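Local coordinates for thioesterase (Pseudomonas aeruginosa, PDB 2O5U), which probably hydrolyses fatty acyl-CoA thioesters and belongs to the hotdog-fold 4-hydroxybenzoyl-CoA thioesterase family, at residues 5-9 / 111-115; 15-19 / 43-48; 21-26 / 78-83; 92-97 / 131-137. One frame throughout, in Å; residues are numbered along the deposited sequence. Where two conformers were deposited one is given.

Contact 1: 5-9 / 111-115; sequences APRPL and ACAAG
Ala111, Pro8 and Arg7 bury the most surface here, and between them they tie the N-terminal segment 5-9 to the start of segment 111-115. The Arg7 side chain turns its guanidinium side-on to one backbone oxygen. NE of Arg7 lies 2.7 Å from O of Ala111, and NH1 of Arg7 is 3.0 Å from the same O. That oxygen sits 5° or less out of the guanidinium plane for either nitrogen, so two hydrogen bonds converge on it at the edge of the flat group. Their quality differs: the NE bond has an N-H...O angle of 150° with the donor tilted modestly from the carbonyl plane, whereas NH1 comes from well above that plane at a more bent angle. A bend of the Arg7 chain at chi3 (108°) turns the group onto the carbonyl.

Ala111 is also held at its other backbone polar atom. Its N donates to O of Pro8 at 3.3 Å, a long bond. Beside it the proline ring leans on two methyls: CG of Pro8 touches CB of Ala114 at 3.6 Å, and CD of Pro8 lies 4.1 Å from CB of Ala111. Phe74 is met by both Arg7 and Pro8, and Ala111 also packs on Ala102 and Phe104 of strand 96-105. The arrangement is an N-terminal arm clasped to the entry of strand 113-123, in the antiparallel sheet of a hotdog fold.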
loop_
_atom_site.group_PDB
_atom_site.type_symbol
_atom_site.label_atom_id
_atom_site.label_comp_id
_atom_site.label_asym_id
_atom_site.label_seq_id
_atom_site.Cartn_x
_atom_site.Cartn_y
_atom_site.Cartn_z
ATOM N N ALA A 5 13.441 20.156 13.179
ATOM C CA ALA A 5 13.997 19.426 14.340
ATOM C C ALA A 5 15.480 19.072 14.136
ATOM O O ALA A 5 15.948 18.960 12.984
ATOM C CB ALA A 5 13.132 18.111 14.693
ATOM N N PRO A 6 16.229 18.896 15.256
ATOM C CA PRO A 6 17.644 18.485 15.157
ATOM C C PRO A 6 17.771 17.133 14.469
ATOM O O PRO A 6 17.066 16.186 14.851
ATOM C CB PRO A 6 18.137 18.431 16.610
ATOM C CG PRO A 6 16.981 18.860 17.498
ATOM C CD PRO A 6 15.759 19.130 16.639
ATOM N N ARG A 7 18.572 17.055 13.403
ATOM C CA ARG A 7 18.691 15.795 12.671
ATOM C C ARG A 7 19.529 14.777 13.435
ATOM O O ARG A 7 20.662 15.057 13.757
ATOM C CB ARG A 7 19.300 16.014 11.282
ATOM C CG ARG A 7 18.291 16.161 10.231
ATOM C CD ARG A 7 18.921 16.575 8.901
ATOM N NE ARG A 7 18.923 15.489 7.938
ATOM C CZ ARG A 7 19.285 15.684 6.675
ATOM N NH1 ARG A 7 19.247 14.707 5.770
ATOM N NH2 ARG A 7 19.666 16.915 6.320
ATOM N N PRO A 8 18.959 13.595 13.734
ATOM C CA PRO A 8 19.718 12.551 14.403
ATOM C C PRO A 8 20.755 11.942 13.468
ATOM O O PRO A 8 20.619 11.998 12.220
ATOM C CB PRO A 8 18.654 11.502 14.736
ATOM C CG PRO A 8 17.366 12.131 14.405
ATOM C CD PRO A 8 17.589 13.160 13.440
ATOM N N LEU A 9 21.793 11.398 14.075
ATOM C CA LEU A 9 22.905 10.766 13.372
ATOM C C LEU A 9 22.891 9.236 13.582
ATOM O O LEU A 9 22.362 8.749 14.581
ATOM C CB LEU A 9 24.234 11.332 13.900
ATOM C CG LEU A 9 24.394 12.863 13.913
ATOM C CD1 LEU A 9 25.446 13.278 14.910
ATOM C CD2 LEU A 9 24.704 13.337 12.543
ATOM N N ALA A 111 20.236 11.447 8.996
ATOM C CA ALA A 111 18.907 10.890 8.807
ATOM C C ALA A 111 18.092 11.686 7.796
ATOM O O ALA A 111 18.061 12.929 7.844
ATOM C CB ALA A 111 18.159 10.715 10.151
ATOM N N CYS A 112 17.465 10.972 6.838
ATOM C CA CYS A 112 16.430 11.538 5.965
ATOM C C CYS A 112 15.085 11.757 6.755
ATOM O O CYS A 112 14.337 12.712 6.488
ATOM C CB CYS A 112 16.191 10.585 4.791
ATOM S SG CYS A 112 17.764 10.105 4.077
ATOM N N ALA A 113 14.825 10.890 7.735
ATOM C CA ALA A 113 13.635 11.017 8.566
ATOM C C ALA A 113 13.894 10.345 9.897
ATOM O O ALA A 113 14.748 9.468 9.962
ATOM C CB ALA A 113 12.383 10.311 7.862
ATOM N N ALA A 114 13.126 10.704 10.911
ATOM C CA ALA A 114 13.218 10.066 12.228
ATOM C C ALA A 114 11.883 10.197 12.949
ATOM O O ALA A 114 11.209 11.249 12.866
ATOM C CB ALA A 114 14.313 10.712 13.096
ATOM N N GLY A 115 11.549 9.153 13.717
ATOM C CA GLY A 115 10.311 9.105 14.418
ATOM C C GLY A 115 10.326 8.064 15.504
ATOM O O GLY A 115 11.391 7.510 15.889
#

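Contact 2: 15-19 / 43-48; sequences HFQPI and TAVNTY
Strand 15-19 lies against the central helix 34-53 of the hotdog fold, whose antiparallel sheet wraps that helix and has 15-19 as one of its two outermost strands within the chain. The short segment axes come within 9.3 Å, and their N-to-C directions differ by 114°. Alternate side chains, His15, Gln17 and Ile19, start toward the helix.

At one end the His15 and Tyr48 rings form an edge-to-face pair, with centroids 5.0 Å apart and planes at 62°. CD1 of Tyr48 stands over the centre of the imidazole, while the phenol OH reaches on to O of Ala139. At the other end CD1 of Ile19 meets CG2 of Thr43 at 3.9 Å, an apolar touch next to the second subunit, whose Ser20 packs on Ile19.

Gln17 fills the middle. With CG anti to the backbone N (chi1 -175°) and the chain extended beyond it, the amide arrives at the helix surface, where OE1 lies 3.4 Å from CA of Ala44 and equally near CB of Thr47. Water links the polar groups here: one molecule lies near both OE1 of Gln17 and O of Ala44. A second water accepts a weak bond from NE2 of Gln17 and donates to OG1 of Thr47 at 2.9 Å. That hydroxyl is itself anchored within the helix, donating to O of Thr43 at 2.6 Å from above the carbonyl plane.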
loop_
_atom_site.group_PDB
_atom_site.type_symbol
_atom_site.label_atom_id
_atom_site.label_comp_id
_atom_site.label_asym_id
_atom_site.label_seq_id
_atom_site.Cartn_x
_atom_site.Cartn_y
_atom_site.Cartn_z
ATOM N N HIS A 15 20.902 -0.822 16.001
ATOM C CA HIS A 15 20.674 -1.894 15.077
ATOM C C HIS A 15 20.186 -1.318 13.740
ATOM O O HIS A 15 19.316 -0.432 13.734
ATOM C CB HIS A 15 19.601 -2.810 15.637
ATOM C CG HIS A 15 19.138 -3.868 14.678
ATOM N ND1 HIS A 15 19.844 -5.034 14.456
ATOM C CD2 HIS A 15 18.038 -3.941 13.895
ATOM C CE1 HIS A 15 19.199 -5.772 13.571
ATOM N NE2 HIS A 15 18.104 -5.126 13.213
ATOM N N PHE A 16 20.667 -1.891 12.644
ATOM C CA PHE A 16 20.341 -1.431 11.294
ATOM C C PHE A 16 19.769 -2.508 10.397
ATOM O O PHE A 16 20.229 -3.648 10.418
ATOM C CB PHE A 16 21.590 -0.821 10.631
ATOM C CG PHE A 16 21.967 0.454 11.263
ATOM C CD1 PHE A 16 22.774 0.449 12.385
ATOM C CD2 PHE A 16 21.442 1.661 10.797
ATOM C CE1 PHE A 16 23.105 1.645 13.032
ATOM C CE2 PHE A 16 21.766 2.856 11.434
ATOM C CZ PHE A 16 22.576 2.840 12.557
ATOM N N GLN A 17 18.822 -2.113 9.563
ATOM C CA GLN A 17 18.272 -3.073 8.622
ATOM C C GLN A 17 18.011 -2.428 7.301
ATOM O O GLN A 17 17.261 -1.457 7.234
ATOM C CB GLN A 17 16.959 -3.648 9.121
ATOM C CG GLN A 17 16.441 -4.751 8.200
ATOM C CD GLN A 17 14.994 -5.053 8.430
ATOM O OE1 GLN A 17 14.491 -4.854 9.523
ATOM N NE2 GLN A 17 14.321 -5.580 7.410
ATOM N N PRO A 18 18.555 -3.025 6.252
ATOM C CA PRO A 18 18.245 -2.543 4.936
ATOM C C PRO A 18 16.802 -2.920 4.589
ATOM O O PRO A 18 16.285 -3.975 5.013
ATOM C CB PRO A 18 19.272 -3.290 4.067
ATOM C CG PRO A 18 19.490 -4.553 4.793
ATOM C CD PRO A 18 19.457 -4.195 6.215
ATOM N N ILE A 19 16.134 -2.048 3.839
ATOM C CA ILE A 19 14.796 -2.311 3.302
ATOM C C ILE A 19 14.833 -1.864 1.864
ATOM O O ILE A 19 15.148 -0.740 1.610
ATOM C CB ILE A 19 13.692 -1.529 4.039
ATOM C CG1 ILE A 19 13.645 -1.955 5.537
ATOM C CG2 ILE A 19 12.341 -1.739 3.372
ATOM C CD1 ILE A 19 12.472 -1.422 6.340
ATOM N N THR A 43 8.134 -2.575 9.860
ATOM C CA THR A 43 8.985 -3.626 9.320
ATOM C C THR A 43 10.263 -3.826 10.101
ATOM O O THR A 43 10.581 -4.946 10.460
ATOM C CB THR A 43 9.265 -3.385 7.798
ATOM O OG1 THR A 43 7.990 -3.377 7.172
ATOM C CG2 THR A 43 10.166 -4.497 7.202
ATOM N N ALA A 44 10.987 -2.740 10.353
ATOM C CA ALA A 44 12.279 -2.789 11.043
ATOM C C ALA A 44 12.078 -3.390 12.440
ATOM O O ALA A 44 12.867 -4.255 12.880
ATOM C CB ALA A 44 12.840 -1.351 11.180
ATOM N N VAL A 45 11.063 -2.907 13.143
ATOM C CA VAL A 45 10.820 -3.360 14.534
ATOM C C VAL A 45 10.398 -4.832 14.534
ATOM O O VAL A 45 10.962 -5.660 15.241
ATOM C CB VAL A 45 9.791 -2.467 15.279
ATOM C CG1 VAL A 45 9.326 -3.133 16.605
ATOM C CG2 VAL A 45 10.387 -1.117 15.630
ATOM N N ASN A 46 9.419 -5.175 13.715
ATOM C CA ASN A 46 8.942 -6.591 13.785
ATOM C C ASN A 46 9.899 -7.646 13.250
ATOM O O ASN A 46 9.945 -8.787 13.750
ATOM C CB ASN A 46 7.548 -6.666 13.186
ATOM C CG ASN A 46 6.537 -6.067 14.096
ATOM O OD1 ASN A 46 6.235 -6.640 15.151
ATOM N ND2 ASN A 46 5.967 -4.939 13.701
ATOM N N THR A 47 10.687 -7.255 12.255
ATOM C CA THR A 47 11.773 -8.109 11.756
ATOM C C THR A 47 12.708 -8.519 12.912
ATOM O O THR A 47 12.962 -9.719 13.129
ATOM C CB THR A 47 12.528 -7.409 10.585
ATOM O OG1 THR A 47 11.594 -7.133 9.525
ATOM C CG2 THR A 47 13.676 -8.305 10.041
ATOM N N TYR A 48 13.150 -7.516 13.670
ATOM C CA TYR A 48 13.947 -7.719 14.872
ATOM C C TYR A 48 13.268 -8.625 15.940
ATOM O O TYR A 48 13.880 -9.616 16.377
ATOM C CB TYR A 48 14.328 -6.391 15.484
ATOM C CG TYR A 48 15.296 -6.559 16.623
ATOM C CD1 TYR A 48 16.668 -6.719 16.384
ATOM C CD2 TYR A 48 14.830 -6.552 17.945
ATOM C CE1 TYR A 48 17.559 -6.885 17.451
ATOM C CE2 TYR A 48 15.685 -6.720 19.006
ATOM C CZ TYR A 48 17.052 -6.878 18.760
ATOM O OH TYR A 48 17.863 -7.049 19.877
HETATM O O HOH W 1 15.273 -4.015 11.794
HETATM O O HOH W 2 12.044 -7.780 6.786
#

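Contact 3: 21-26 / 78-83; sequences TRWHDN and AFPQRI
Phe79 has CG anti to its backbone N (chi1 161°), which lays its ring against the backbone of 21-23, and Asn26, with CG anti to its carbonyl carbon, brings its amide to the Phe79 backbone. That amide is used at both ends. OD1 accepts from N of Phe79 at 3.0 Å, a bent bond, and ND2 gives a straighter one to O of Phe79 at 3.2 Å, with a 166° angle at the hydrogen. Two bonds to a single residue fix the rotation of the carboxamide.

The phenyl ring is sandwiched: CA of Trp23 stands over one face, 3.7 Å from the centroid and 4° off the normal, a CH-pi contact, while CB of Pro80 covers the opposite face. CE2 of Phe79 also reaches CE3 of Trp23 at 3.5 Å, the two rings meeting obliquely. Thr21 secures the other end, its hydroxyl donating to O of Gln81 at 2.8 Å. Phe79 also packs on Thr47 of the second subunit, and NE1 of Trp23 hydrogen-bonds to Asp27 of the third subunit. Two loops, one following strand 15-19 and one preceding strand 83-92, are thus joined at a buried subunit junction in a hotdog-fold tetramer.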
loop_
_atom_site.group_PDB
_atom_site.type_symbol
_atom_site.label_atom_id
_atom_site.label_comp_id
_atom_site.label_asym_id
_atom_site.label_seq_id
_atom_site.Cartn_x
_atom_site.Cartn_y
_atom_site.Cartn_z
ATOM N N THR A 21 13.453 -0.470 -1.557
ATOM C CA THR A 21 12.332 0.359 -1.982
ATOM C C THR A 21 11.550 -0.319 -3.144
ATOM O O THR A 21 12.102 -1.164 -3.893
ATOM C CB THR A 21 12.764 1.770 -2.367
ATOM O OG1 THR A 21 13.868 1.637 -3.273
ATOM C CG2 THR A 21 13.185 2.558 -1.080
ATOM N N ARG A 22 10.255 0.033 -3.252
ATOM C CA ARG A 22 9.377 -0.563 -4.231
ATOM C C ARG A 22 8.861 0.541 -5.113
ATOM O O ARG A 22 8.894 1.723 -4.725
ATOM C CB ARG A 22 8.189 -1.299 -3.594
ATOM C CG ARG A 22 8.606 -2.569 -2.747
ATOM C CD ARG A 22 7.394 -3.087 -1.959
ATOM N NE ARG A 22 7.870 -4.131 -1.066
ATOM C CZ ARG A 22 7.092 -4.871 -0.295
ATOM N NH1 ARG A 22 5.772 -4.702 -0.355
ATOM N NH2 ARG A 22 7.636 -5.780 0.531
ATOM N N TRP A 23 8.416 0.163 -6.297
ATOM C CA TRP A 23 8.006 1.137 -7.363
ATOM C C TRP A 23 7.041 2.157 -6.782
ATOM O O TRP A 23 7.251 3.397 -6.895
ATOM C CB TRP A 23 7.328 0.423 -8.522
ATOM C CG TRP A 23 6.645 1.409 -9.411
ATOM C CD1 TRP A 23 5.309 1.770 -9.414
ATOM C CD2 TRP A 23 7.288 2.212 -10.428
ATOM N NE1 TRP A 23 5.096 2.761 -10.382
ATOM C CE2 TRP A 23 6.293 3.061 -10.995
ATOM C CE3 TRP A 23 8.622 2.319 -10.880
ATOM C CZ2 TRP A 23 6.559 3.907 -12.067
ATOM C CZ3 TRP A 23 8.910 3.211 -11.948
ATOM C CH2 TRP A 23 7.867 4.000 -12.509
ATOM N N HIS A 24 6.004 1.637 -6.116
ATOM C CA HIS A 24 4.903 2.512 -5.714
ATOM C C HIS A 24 5.218 3.197 -4.380
ATOM O O HIS A 24 4.328 3.822 -3.786
ATOM C CB HIS A 24 3.554 1.742 -5.663
ATOM C CG HIS A 24 2.326 2.617 -5.751
ATOM N ND1 HIS A 24 1.050 2.097 -5.778
ATOM C CD2 HIS A 24 2.187 3.965 -5.900
ATOM C CE1 HIS A 24 0.177 3.081 -5.907
ATOM N NE2 HIS A 24 0.838 4.225 -5.973
ATOM N N ASP A 25 6.433 2.999 -3.833
ATOM C CA ASP A 25 6.837 3.831 -2.682
ATOM C C ASP A 25 6.757 5.296 -3.097
ATOM O O ASP A 25 6.364 6.131 -2.274
ATOM C CB ASP A 25 8.245 3.540 -2.185
ATOM C CG ASP A 25 8.352 2.187 -1.439
ATOM O OD1 ASP A 25 7.287 1.614 -1.079
ATOM O OD2 ASP A 25 9.505 1.746 -1.234
ATOM N N ASN A 26 7.120 5.586 -4.351
ATOM C CA ASN A 26 7.086 6.995 -4.807
ATOM C C ASN A 26 5.635 7.409 -5.003
ATOM O O ASN A 26 4.816 6.650 -5.503
ATOM C CB ASN A 26 7.878 7.187 -6.128
ATOM C CG ASN A 26 9.375 7.007 -5.940
ATOM O OD1 ASN A 26 9.862 7.117 -4.833
ATOM N ND2 ASN A 26 10.085 6.717 -7.012
ATOM N N ALA A 78 13.947 8.409 -2.741
ATOM C CA ALA A 78 13.077 7.954 -3.803
ATOM C C ALA A 78 13.447 6.555 -4.196
ATOM O O ALA A 78 14.653 6.242 -4.322
ATOM C CB ALA A 78 13.210 8.946 -5.028
ATOM N N PHE A 79 12.450 5.707 -4.431
ATOM C CA PHE A 79 12.685 4.455 -5.147
ATOM C C PHE A 79 13.462 4.841 -6.438
ATOM O O PHE A 79 13.116 5.852 -7.091
ATOM C CB PHE A 79 11.350 3.749 -5.497
ATOM C CG PHE A 79 11.487 2.723 -6.602
ATOM C CD1 PHE A 79 11.836 1.400 -6.310
ATOM C CD2 PHE A 79 11.334 3.082 -7.938
ATOM C CE1 PHE A 79 12.000 0.481 -7.307
ATOM C CE2 PHE A 79 11.496 2.136 -8.950
ATOM C CZ PHE A 79 11.846 0.846 -8.633
ATOM N N PRO A 80 14.504 4.065 -6.810
ATOM C CA PRO A 80 14.977 2.802 -6.256
ATOM C C PRO A 80 16.215 2.958 -5.339
ATOM O O PRO A 80 17.024 2.027 -5.233
ATOM C CB PRO A 80 15.387 2.036 -7.508
ATOM C CG PRO A 80 15.908 3.135 -8.424
ATOM C CD PRO A 80 15.313 4.438 -7.997
ATOM N N GLN A 81 16.343 4.092 -4.669
ATOM C CA GLN A 81 17.404 4.215 -3.676
ATOM C C GLN A 81 17.361 3.086 -2.628
ATOM O O GLN A 81 16.272 2.609 -2.181
ATOM C CB GLN A 81 17.366 5.604 -3.032
ATOM C CG GLN A 81 17.821 6.670 -4.046
ATOM C CD GLN A 81 17.783 8.058 -3.468
ATOM O OE1 GLN A 81 16.755 8.494 -2.981
ATOM N NE2 GLN A 81 18.920 8.740 -3.465
ATOM N N ARG A 82 18.552 2.651 -2.215
ATOM C CA ARG A 82 18.634 1.676 -1.130
ATOM C C ARG A 82 18.684 2.424 0.220
ATOM O O ARG A 82 19.465 3.343 0.405
ATOM C CB ARG A 82 19.864 0.750 -1.316
ATOM C CG ARG A 82 19.984 0.082 -2.717
ATOM C CD ARG A 82 21.357 -0.577 -2.856
ATOM N NE ARG A 82 21.593 -1.045 -4.225
ATOM N N ILE A 83 17.831 2.012 1.141
ATOM C CA ILE A 83 17.679 2.686 2.408
ATOM C C ILE A 83 18.013 1.699 3.532
ATOM O O ILE A 83 18.142 0.493 3.292
ATOM C CB ILE A 83 16.261 3.367 2.569
ATOM C CG1 ILE A 83 15.094 2.348 2.674
ATOM C CG2 ILE A 83 15.985 4.431 1.411
ATOM C CD1 ILE A 83 14.731 1.937 4.162
HETATM O O HOH W 3 16.245 -0.694 -2.698
#

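Contact 4: 92-97 / 131-137; sequences LGNSSV and AIPQELR
Hydrogen bonds to two successive carbonyls dominate, and Arg137 supplies most of them. Its NH1 donates to O of Gly93 at 2.9 Å, and its NH2 to O of Asn94, also at 2.9 Å. Both oxygens lie within 9° of the guanidinium plane, yet they are used differently: NH2 comes in on a lone pair of the Asn94 carbonyl, whereas NH1 stands 42° above the plane of the Gly93 carbonyl. A bend at chi3 (-53°) turns the charged group back from the helix toward the turn. O of Asn94 takes a further bond from N of Ile132 at 2.8 Å, so two donors grip that oxygen. NH2 of Arg137 also makes a weak bond to O of Ile132 in its own segment.

Apolar contacts centre on the tip of Ile132. Its CD1 meets CD1 of Leu92 at 3.8 Å and CB of Val97 at 4.1 Å, while CD2 of Leu92 lies 4.0 Å from CG of Arg137, on its aliphatic stem.

The turn between strands 83-92 and 96-105 is thereby fastened to the start of helix 134-141; Leu140 of that helix touches Leu92, Val97 and Ile132, and Phe121 of strand 113-123 packs on Val97 and Ile132.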
loop_
_atom_site.group_PDB
_atom_site.type_symbol
_atom_site.label_atom_id
_atom_site.label_comp_id
_atom_site.label_asym_id
_atom_site.label_seq_id
_atom_site.Cartn_x
_atom_site.Cartn_y
_atom_site.Cartn_z
ATOM N N LEU A 92 11.763 0.821 28.028
ATOM C CA LEU A 92 11.288 -0.540 28.057
ATOM C C LEU A 92 10.623 -0.745 29.407
ATOM O O LEU A 92 11.253 -0.619 30.471
ATOM C CB LEU A 92 12.444 -1.520 27.817
ATOM C CG LEU A 92 12.188 -3.028 27.994
ATOM C CD1 LEU A 92 11.227 -3.469 26.920
ATOM C CD2 LEU A 92 13.490 -3.804 27.864
ATOM N N GLY A 93 9.327 -0.968 29.352
ATOM C CA GLY A 93 8.557 -1.059 30.554
ATOM C C GLY A 93 8.071 -2.484 30.656
ATOM O O GLY A 93 8.526 -3.357 29.921
ATOM N N ASN A 94 7.135 -2.687 31.564
ATOM C CA ASN A 94 6.590 -4.021 31.842
ATOM C C ASN A 94 5.776 -4.525 30.643
ATOM O O ASN A 94 6.012 -5.658 30.154
ATOM C CB ASN A 94 5.709 -3.972 33.093
ATOM C CG ASN A 94 5.334 -5.367 33.604
ATOM O OD1 ASN A 94 6.160 -6.276 33.603
ATOM N ND2 ASN A 94 4.087 -5.532 34.045
ATOM N N SER A 95 4.828 -3.696 30.181
ATOM C CA SER A 95 3.970 -4.075 29.044
ATOM C C SER A 95 4.149 -3.225 27.783
ATOM O O SER A 95 3.608 -3.571 26.737
ATOM C CB SER A 95 2.502 -4.128 29.438
ATOM O OG SER A 95 2.014 -2.871 29.871
ATOM N N SER A 96 4.935 -2.148 27.873
ATOM C CA SER A 96 5.056 -1.267 26.756
ATOM C C SER A 96 6.533 -0.940 26.481
ATOM O O SER A 96 7.400 -1.030 27.355
ATOM C CB SER A 96 4.236 -0.001 27.022
ATOM O OG SER A 96 4.884 0.778 28.016
ATOM N N VAL A 97 6.795 -0.502 25.261
ATOM C CA VAL A 97 8.136 -0.252 24.779
ATOM C C VAL A 97 8.030 0.898 23.751
ATOM O O VAL A 97 7.143 0.925 22.886
ATOM C CB VAL A 97 8.848 -1.577 24.228
ATOM C CG1 VAL A 97 8.106 -2.208 23.094
ATOM C CG2 VAL A 97 10.352 -1.338 23.831
ATOM N N ALA A 131 2.441 -8.680 30.393
ATOM C CA ALA A 131 3.822 -8.189 30.334
ATOM C C ALA A 131 4.512 -8.712 29.077
ATOM O O ALA A 131 4.201 -9.822 28.553
ATOM C CB ALA A 131 4.595 -8.515 31.562
ATOM N N ILE A 132 5.430 -7.893 28.574
ATOM C CA ILE A 132 6.257 -8.291 27.463
ATOM C C ILE A 132 6.960 -9.618 27.846
ATOM O O ILE A 132 7.618 -9.709 28.903
ATOM C CB ILE A 132 7.314 -7.178 27.166
ATOM C CG1 ILE A 132 6.621 -5.877 26.708
ATOM C CG2 ILE A 132 8.362 -7.688 26.202
ATOM C CD1 ILE A 132 7.616 -4.598 26.741
ATOM N N PRO A 133 6.798 -10.646 27.010
ATOM C CA PRO A 133 7.413 -11.952 27.233
ATOM C C PRO A 133 8.935 -11.882 27.404
ATOM O O PRO A 133 9.584 -11.057 26.720
ATOM C CB PRO A 133 7.061 -12.714 25.956
ATOM C CG PRO A 133 5.676 -12.142 25.541
ATOM C CD PRO A 133 5.889 -10.649 25.843
ATOM N N GLN A 134 9.490 -12.756 28.259
ATOM C CA GLN A 134 10.931 -12.708 28.644
ATOM C C GLN A 134 11.929 -12.693 27.463
ATOM O O GLN A 134 12.874 -11.903 27.430
ATOM C CB GLN A 134 11.263 -13.818 29.670
ATOM C CG GLN A 134 12.647 -13.647 30.361
ATOM C CD GLN A 134 12.837 -12.294 31.068
ATOM O OE1 GLN A 134 12.064 -11.939 31.963
ATOM N NE2 GLN A 134 13.881 -11.559 30.694
ATOM N N GLU A 135 11.713 -13.574 26.498
ATOM C CA GLU A 135 12.601 -13.654 25.347
ATOM C C GLU A 135 12.537 -12.359 24.512
ATOM O O GLU A 135 13.543 -11.899 24.028
ATOM C CB GLU A 135 12.288 -14.927 24.514
ATOM C CG GLU A 135 13.105 -15.095 23.212
ATOM C CD GLU A 135 12.882 -16.471 22.497
ATOM O OE1 GLU A 135 13.562 -16.730 21.484
ATOM O OE2 GLU A 135 12.045 -17.317 22.922
ATOM N N LEU A 136 11.360 -11.769 24.369
ATOM C CA LEU A 136 11.220 -10.511 23.643
ATOM C C LEU A 136 11.844 -9.338 24.450
ATOM O O LEU A 136 12.546 -8.488 23.881
ATOM C CB LEU A 136 9.741 -10.284 23.392
ATOM C CG LEU A 136 9.164 -9.202 22.525
ATOM C CD1 LEU A 136 9.985 -9.119 21.261
ATOM C CD2 LEU A 136 7.721 -9.556 22.171
ATOM N N ARG A 137 11.605 -9.289 25.767
ATOM C CA ARG A 137 12.273 -8.310 26.662
ATOM C C ARG A 137 13.819 -8.315 26.494
ATOM O O ARG A 137 14.465 -7.251 26.384
ATOM C CB ARG A 137 11.919 -8.584 28.141
ATOM C CG ARG A 137 12.414 -7.497 29.105
ATOM C CD ARG A 137 11.997 -7.752 30.561
ATOM N NE ARG A 137 10.544 -7.955 30.633
ATOM C CZ ARG A 137 9.631 -6.992 30.584
ATOM N NH1 ARG A 137 10.004 -5.723 30.505
ATOM N NH2 ARG A 137 8.340 -7.306 30.601
#

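In the fold
Contacts 1, 2 and 4 reach one antiparallel sheet, while contact 3 joins loops beyond the ends of its strands 15-19 and 83-92. Contacts 2 and 3 touch directly: N of Ile19 lies 3.3 Å from O of Ile83, a probable hydrogen bond continuing the pairing of those two strands. Both also reach the second subunit, where the helix of contact 2 in one chain faces the loops of contact 3 in the other. Contacts 1 and 4 lie about 26 Å apart, centre to centre, and touch no other chain of the assembly. Contacts 3 and 4 are farthest apart, with centres about 33 Å apart on opposite sides of the chain's centre. Contact 2 lies nearest that centre, at about 7 Å.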